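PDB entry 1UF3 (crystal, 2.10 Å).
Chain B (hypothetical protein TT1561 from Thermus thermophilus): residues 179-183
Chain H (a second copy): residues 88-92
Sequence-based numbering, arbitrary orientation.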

# COMPACT_ATOMS: atom_id res chain seq x y z
N HIS B 179 13.94 -22.27 22.26
CA HIS B 179 14.89 -21.18 22.40
C HIS B 179 16.35 -21.46 22.08
O HIS B 179 17.15 -20.53 21.93
CB HIS B 179 14.76 -20.61 23.82
CG HIS B 179 13.47 -19.89 24.04
ND1 HIS B 179 13.21 -18.64 23.51
CD2 HIS B 179 12.32 -20.28 24.65
CE1 HIS B 179 11.96 -18.30 23.78
NE2 HIS B 179 11.40 -19.27 24.48
N ASN B 180 16.68 -22.74 21.94
CA ASN B 180 18.05 -23.13 21.64
C ASN B 180 19.10 -22.46 22.51
O ASN B 180 20.07 -21.88 22.00
CB ASN B 180 18.36 -22.90 20.16
CG ASN B 180 17.66 -23.91 19.26
OD1 ASN B 180 17.83 -25.10 19.44
ND2 ASN B 180 16.88 -23.43 18.30
N PRO B 181 18.92 -22.50 23.85
CA PRO B 181 19.90 -21.89 24.74
C PRO B 181 21.25 -22.58 24.55
O PRO B 181 21.29 -23.78 24.35
CB PRO B 181 19.34 -22.17 26.13
CG PRO B 181 18.54 -23.45 25.92
CD PRO B 181 17.85 -23.15 24.62
N LEU B 182 22.34 -21.83 24.64
CA LEU B 182 23.66 -22.43 24.50
C LEU B 182 23.92 -23.33 25.71
O LEU B 182 24.42 -24.45 25.58
CB LEU B 182 24.72 -21.33 24.42
CG LEU B 182 26.20 -21.74 24.49
CD1 LEU B 182 26.57 -22.53 23.26
CD2 LEU B 182 27.06 -20.49 24.58
N LEU B 183 23.59 -22.81 26.89
CA LEU B 183 23.77 -23.56 28.12
C LEU B 183 22.47 -23.56 28.94
O LEU B 183 21.71 -22.59 28.92
CB LEU B 183 24.91 -22.95 28.96
CG LEU B 183 25.01 -23.33 30.45
CD1 LEU B 183 25.35 -24.82 30.60
CD2 LEU B 183 26.07 -22.48 31.11
N GLU H 88 24.14 -21.54 13.94
CA GLU H 88 23.15 -20.49 14.19
C GLU H 88 22.11 -20.84 15.25
O GLU H 88 21.43 -19.95 15.79
CB GLU H 88 22.48 -20.09 12.87
CG GLU H 88 23.45 -19.40 11.91
CD GLU H 88 22.91 -19.27 10.50
OE1 GLU H 88 21.67 -19.21 10.31
OE2 GLU H 88 23.74 -19.18 9.57
N LEU H 89 21.97 -22.12 15.55
CA LEU H 89 21.03 -22.52 16.58
C LEU H 89 21.36 -21.84 17.91
O LEU H 89 20.50 -21.20 18.50
CB LEU H 89 21.05 -24.04 16.78
CG LEU H 89 20.41 -24.87 15.65
CD1 LEU H 89 20.60 -26.32 15.96
CD2 LEU H 89 18.93 -24.54 15.53
N VAL H 90 22.61 -21.96 18.36
CA VAL H 90 23.00 -21.38 19.64
C VAL H 90 23.75 -20.06 19.54
O VAL H 90 24.12 -19.48 20.56
CB VAL H 90 23.82 -22.38 20.45
CG1 VAL H 90 23.00 -23.67 20.65
CG2 VAL H 90 25.13 -22.69 19.70
N HIS H 91 24.03 -19.61 18.32
CA HIS H 91 24.69 -18.33 18.07
C HIS H 91 23.77 -17.63 17.08
O HIS H 91 24.09 -17.49 15.90
CB HIS H 91 26.10 -18.52 17.49
CG HIS H 91 27.08 -19.05 18.49
ND1 HIS H 91 27.49 -20.36 18.50
CD2 HIS H 91 27.62 -18.46 19.58
CE1 HIS H 91 28.25 -20.57 19.57
NE2 HIS H 91 28.34 -19.43 20.24
N PRO H 92 22.60 -17.18 17.56
CA PRO H 92 21.63 -16.52 16.69
C PRO H 92 22.04 -15.17 16.11
O PRO H 92 21.38 -14.67 15.20
CB PRO H 92 20.38 -16.47 17.57
CG PRO H 92 20.94 -16.27 18.92
CD PRO H 92 22.15 -17.17 18.96
O HOH W 1 21.74 -19.63 22.47

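A local patch of an interface between copies of one protein can be built from close fit, with a water between polar groups, and no direct hydrogen bond. The contact between chains B and H of TT1561 is a compact example. The two stretches bury 260 Å² between them, both sides summed, and no hydrogen bond passes directly from one to the other. The nearest pair of CA atoms across the stretches belongs to Leu B182 and Val H90, 5.0 Å apart.

Asn B180 covers the most surface. It is the first residue after a helix to leave helical geometry, with a positive phi of 48°, and its CA-to-CB bond points toward chain H. The side chain, in the m rotamer, settles against Leu H89: CB of Asn B180 lies 3.2 Å from the backbone O of Leu H89, and ND2 of Asn B180 is 3.6 Å from CD2 of Leu H89. The amide thus serves here as packing surface, lying against a methyl group that can offer it no hydrogen bond.

Val H90 supplies the complementary apolar surface. Its CA-to-CB bond also points toward the partner, and its two methyls meet different neighbours. CG1 of Val H90 approaches the carbonyl O of Asn B180 at 3.7 Å, while CG2 of Val H90 packs at 3.8 Å against CD1 of Leu B182. This last pair is a hydrophobic contact in the strict sense, although the CA-to-CB bond of Leu B182 points sideways relative to chain H's stretch. The same CD1 of Leu B182 reaches CE1 of His H91 at 4.5 Å, approaching the ring obliquely.

Water 1 offers a polar link. It can hydrogen-bond as donor to O of Asn B180 (2.8 Å) or O of Val H90 (3.1 Å); with more acceptors in reach than it has protons, the two need not be served at once.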